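Local coordinates for protein ATP-dependent DNA helicase (Mycobacterium smegmatis, PDB 5V9X) that couples ATP hydrolysis to 3'-to-5' movement along a single-stranded DNA tracking strand and unwinds RNA:DNA hybrids, at residues Pro348-Ser360 and Val367-Ala381. Sequence-based numbering, arbitrary orientation.
Sequences PPLLARAHHGSVS and VEDDLKSGRLRAVVA. With nucleotides of chain B.
In the second RecA-like domain of this helicase, a beta-alpha-beta unit brings R353 and H355, on edge strand 352-355, against the helix that leads to the neighbouring parallel strand 378-381. V380 N donates to R353 O (3.0 Å), and H355 N in turn donates to V380 O (3.1 Å), so the N-H and C=O of V380, which both point to the outer strand, are paired with R353 and H355, the two residues flanking A354. On the sheet face beneath the helix, V367 wedges between R353 and H355: CG2 lies over one face of the R353 guanidinium, while CG1 packs against H355 CD2 (4.0 Å). A bend at chi3 (-76°) carries the arginine head past V367 to D370, where NH2 and OD2 form a salt bridge (2.6 Å), and L376 CD1 sits at the guanidinium edge. With its ring swung anti to the backbone N (chi1 -166°), H355 reaches the helix and donates from NE2 to the anti lone pair of E368 OE2 (3.0 Å); its ND1 bonds S384 OG, which helps fix the ring's rotation. Past the strand, G357 N donates to OP1 of DT8 of chain B (2.6 Å). A strand-end loop meeting the DNA backbone is characteristic of RecA-like superfamily 2 helicase domains.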
# COMPACT_ATOMS: atom_id res chain seq x y z
N PRO A 348 13.29 17.20 -30.53
CA PRO A 348 14.13 16.44 -29.60
C PRO A 348 13.39 16.03 -28.32
O PRO A 348 13.62 16.63 -27.27
CB PRO A 348 15.27 17.41 -29.28
CG PRO A 348 14.65 18.76 -29.46
CD PRO A 348 13.68 18.61 -30.59
N PRO A 349 12.51 15.03 -28.42
CA PRO A 349 11.74 14.62 -27.25
C PRO A 349 12.64 14.08 -26.14
O PRO A 349 13.66 13.44 -26.41
CB PRO A 349 10.82 13.52 -27.79
CG PRO A 349 10.78 13.74 -29.27
CD PRO A 349 12.14 14.27 -29.62
N LEU A 350 12.26 14.37 -24.90
CA LEU A 350 12.95 13.78 -23.76
C LEU A 350 12.80 12.27 -23.79
O LEU A 350 11.75 11.74 -24.15
CB LEU A 350 12.39 14.34 -22.46
CG LEU A 350 12.60 15.82 -22.18
CD1 LEU A 350 11.74 16.27 -21.01
CD2 LEU A 350 14.06 16.10 -21.89
N LEU A 351 13.88 11.56 -23.43
CA LEU A 351 13.80 10.11 -23.39
C LEU A 351 12.83 9.64 -22.31
O LEU A 351 12.06 8.69 -22.52
CB LEU A 351 15.18 9.50 -23.14
CG LEU A 351 15.20 7.97 -23.13
CD1 LEU A 351 15.09 7.42 -24.55
CD2 LEU A 351 16.44 7.43 -22.42
N ALA A 352 12.83 10.30 -21.15
CA ALA A 352 12.01 9.90 -20.02
C ALA A 352 11.24 11.09 -19.48
O ALA A 352 11.63 12.25 -19.66
CB ALA A 352 12.88 9.28 -18.90
N ARG A 353 10.13 10.79 -18.81
CA ARG A 353 9.32 11.81 -18.16
C ARG A 353 8.73 11.23 -16.88
O ARG A 353 8.54 10.01 -16.77
CB ARG A 353 8.22 12.34 -19.08
CG ARG A 353 8.66 13.48 -19.99
CD ARG A 353 7.48 14.20 -20.59
NE ARG A 353 6.86 13.43 -21.66
CZ ARG A 353 5.61 13.61 -22.08
NH1 ARG A 353 4.84 14.53 -21.50
NH2 ARG A 353 5.12 12.88 -23.07
N ALA A 354 8.44 12.11 -15.93
CA ALA A 354 7.99 11.70 -14.61
C ALA A 354 6.47 11.56 -14.55
O ALA A 354 5.74 12.26 -15.26
CB ALA A 354 8.46 12.70 -13.55
N HIS A 355 6.01 10.65 -13.70
CA HIS A 355 4.60 10.51 -13.38
C HIS A 355 4.48 10.17 -11.90
O HIS A 355 4.96 9.12 -11.47
CB HIS A 355 3.92 9.43 -14.23
CG HIS A 355 2.43 9.47 -14.19
ND1 HIS A 355 1.69 8.92 -13.17
CD2 HIS A 355 1.53 10.02 -15.05
CE1 HIS A 355 0.40 9.11 -13.40
NE2 HIS A 355 0.28 9.78 -14.54
N HIS A 356 3.84 11.06 -11.14
CA HIS A 356 3.56 10.81 -9.73
C HIS A 356 2.54 11.84 -9.26
O HIS A 356 2.10 12.70 -10.03
CB HIS A 356 4.84 10.85 -8.88
CG HIS A 356 5.63 12.12 -9.02
ND1 HIS A 356 5.30 13.27 -8.34
CD2 HIS A 356 6.73 12.40 -9.74
CE1 HIS A 356 6.17 14.22 -8.64
NE2 HIS A 356 7.05 13.72 -9.50
N GLY A 357 2.16 11.74 -7.98
CA GLY A 357 1.07 12.54 -7.46
C GLY A 357 1.31 14.03 -7.52
O GLY A 357 0.36 14.81 -7.66
N SER A 358 2.56 14.46 -7.41
CA SER A 358 2.86 15.89 -7.41
C SER A 358 3.00 16.47 -8.81
O SER A 358 3.12 17.69 -8.95
CB SER A 358 4.14 16.16 -6.61
OG SER A 358 3.93 15.90 -5.23
N VAL A 359 2.99 15.64 -9.85
CA VAL A 359 2.89 16.14 -11.21
C VAL A 359 1.48 16.67 -11.44
O VAL A 359 0.50 16.11 -10.92
CB VAL A 359 3.25 15.03 -12.21
CG1 VAL A 359 3.16 15.53 -13.65
CG2 VAL A 359 4.64 14.47 -11.93
N SER A 360 1.37 17.76 -12.19
CA SER A 360 0.06 18.30 -12.50
C SER A 360 -0.76 17.30 -13.31
O SER A 360 -0.23 16.34 -13.88
CB SER A 360 0.20 19.61 -13.29
OG SER A 360 0.85 19.39 -14.53
N VAL A 367 1.63 12.38 -20.29
CA VAL A 367 2.51 11.23 -20.09
C VAL A 367 1.76 9.93 -20.33
O VAL A 367 2.28 9.00 -20.97
CB VAL A 367 3.13 11.28 -18.67
CG1 VAL A 367 3.81 9.96 -18.34
CG2 VAL A 367 4.12 12.43 -18.57
N GLU A 368 0.52 9.83 -19.84
CA GLU A 368 -0.28 8.64 -20.08
C GLU A 368 -0.63 8.48 -21.55
O GLU A 368 -0.63 7.37 -22.08
CB GLU A 368 -1.55 8.68 -19.23
CG GLU A 368 -1.30 8.71 -17.73
CD GLU A 368 -2.54 9.11 -16.95
OE1 GLU A 368 -3.66 8.85 -17.43
OE2 GLU A 368 -2.38 9.69 -15.85
N ASP A 369 -0.94 9.59 -22.23
CA ASP A 369 -1.33 9.52 -23.63
C ASP A 369 -0.15 9.12 -24.51
O ASP A 369 -0.27 8.24 -25.37
CB ASP A 369 -1.92 10.85 -24.09
CG ASP A 369 -2.68 10.74 -25.40
OD1 ASP A 369 -2.09 10.29 -26.41
OD2 ASP A 369 -3.88 11.10 -25.42
N ASP A 370 1.01 9.76 -24.30
CA ASP A 370 2.19 9.41 -25.08
C ASP A 370 2.72 8.02 -24.74
O ASP A 370 3.40 7.41 -25.58
CB ASP A 370 3.29 10.46 -24.88
CG ASP A 370 2.93 11.79 -25.50
OD1 ASP A 370 2.02 11.82 -26.35
OD2 ASP A 370 3.57 12.81 -25.15
N LEU A 371 2.43 7.51 -23.54
CA LEU A 371 2.77 6.14 -23.21
C LEU A 371 1.80 5.16 -23.87
O LEU A 371 2.21 4.10 -24.35
CB LEU A 371 2.78 5.94 -21.70
CG LEU A 371 3.18 4.57 -21.15
CD1 LEU A 371 4.62 4.25 -21.53
CD2 LEU A 371 3.00 4.53 -19.65
N LYS A 372 0.51 5.51 -23.88
CA LYS A 372 -0.49 4.67 -24.52
C LYS A 372 -0.18 4.44 -25.99
O LYS A 372 -0.46 3.36 -26.53
CB LYS A 372 -1.88 5.30 -24.35
CG LYS A 372 -3.05 4.37 -24.63
CD LYS A 372 -3.17 3.30 -23.56
CE LYS A 372 -4.50 2.57 -23.64
NZ LYS A 372 -4.68 1.63 -22.50
N SER A 373 0.40 5.44 -26.66
CA SER A 373 0.70 5.36 -28.08
C SER A 373 2.13 4.93 -28.37
O SER A 373 2.50 4.79 -29.54
CB SER A 373 0.42 6.71 -28.75
OG SER A 373 1.25 7.72 -28.21
N GLY A 374 2.95 4.72 -27.34
CA GLY A 374 4.33 4.36 -27.54
C GLY A 374 5.25 5.50 -27.93
O GLY A 374 6.45 5.27 -28.10
N ARG A 375 4.71 6.71 -28.10
CA ARG A 375 5.56 7.87 -28.40
C ARG A 375 6.62 8.07 -27.32
O ARG A 375 7.75 8.47 -27.62
CB ARG A 375 4.70 9.12 -28.53
CG ARG A 375 3.76 9.13 -29.73
CD ARG A 375 4.43 9.73 -30.95
NE ARG A 375 3.52 9.81 -32.08
CZ ARG A 375 3.89 10.14 -33.32
NH1 ARG A 375 5.15 10.42 -33.58
NH2 ARG A 375 2.98 10.17 -34.29
N LEU A 376 6.27 7.80 -26.07
CA LEU A 376 7.17 7.97 -24.94
C LEU A 376 7.86 6.65 -24.64
O LEU A 376 7.20 5.64 -24.38
CB LEU A 376 6.40 8.48 -23.72
CG LEU A 376 7.20 8.74 -22.44
CD1 LEU A 376 8.18 9.89 -22.64
CD2 LEU A 376 6.25 9.02 -21.28
N ARG A 377 9.19 6.65 -24.66
CA ARG A 377 9.96 5.42 -24.53
C ARG A 377 10.23 5.03 -23.08
O ARG A 377 10.51 3.85 -22.82
CB ARG A 377 11.28 5.53 -25.28
CG ARG A 377 11.12 5.73 -26.78
CD ARG A 377 12.39 5.37 -27.51
NE ARG A 377 12.69 3.94 -27.38
CZ ARG A 377 13.85 3.40 -27.75
NH1 ARG A 377 14.81 4.16 -28.25
NH2 ARG A 377 14.05 2.09 -27.60
N ALA A 378 10.15 5.97 -22.15
CA ALA A 378 10.37 5.67 -20.75
C ALA A 378 9.56 6.63 -19.89
O ALA A 378 9.46 7.82 -20.21
CB ALA A 378 11.86 5.76 -20.38
N VAL A 379 8.98 6.10 -18.82
CA VAL A 379 8.32 6.90 -17.80
C VAL A 379 8.83 6.44 -16.44
O VAL A 379 8.89 5.23 -16.17
CB VAL A 379 6.79 6.80 -17.88
CG1 VAL A 379 6.35 5.35 -18.01
CG2 VAL A 379 6.14 7.45 -16.66
N VAL A 380 9.23 7.39 -15.60
CA VAL A 380 9.71 7.10 -14.25
C VAL A 380 8.56 7.42 -13.30
O VAL A 380 8.25 8.59 -13.05
CB VAL A 380 10.96 7.91 -13.91
CG1 VAL A 380 11.53 7.47 -12.57
CG2 VAL A 380 12.00 7.78 -15.01
N ALA A 381 7.93 6.38 -12.76
CA ALA A 381 6.70 6.54 -12.00
C ALA A 381 6.84 6.01 -10.58
O ALA A 381 7.72 5.20 -10.27
CB ALA A 381 5.54 5.82 -12.70
P DT B 8 1.98 9.25 -5.34
OP1 DT B 8 2.22 9.43 -6.79
OP2 DT B 8 2.06 10.41 -4.43
O5' DT B 8 0.55 8.56 -5.14
C5' DT B 8 0.30 7.26 -5.66
C4' DT B 8 -0.91 6.63 -5.00
O4' DT B 8 -0.60 6.27 -3.64
C3' DT B 8 -2.12 7.54 -4.89
O3' DT B 8 -2.98 7.31 -5.99
C2' DT B 8 -2.79 7.14 -3.56
C1' DT B 8 -1.81 6.14 -2.94
N1 DT B 8 -1.54 6.38 -1.49
C2 DT B 8 -1.95 5.45 -0.57
O2 DT B 8 -2.53 4.42 -0.87
N3 DT B 8 -1.66 5.76 0.73
C4 DT B 8 -1.00 6.89 1.19
O4 DT B 8 -0.79 7.08 2.39
C5 DT B 8 -0.60 7.83 0.17
C7 DT B 8 0.12 9.09 0.55
C6 DT B 8 -0.88 7.53 -1.10
O HOH W 1 10.34 9.33 -25.42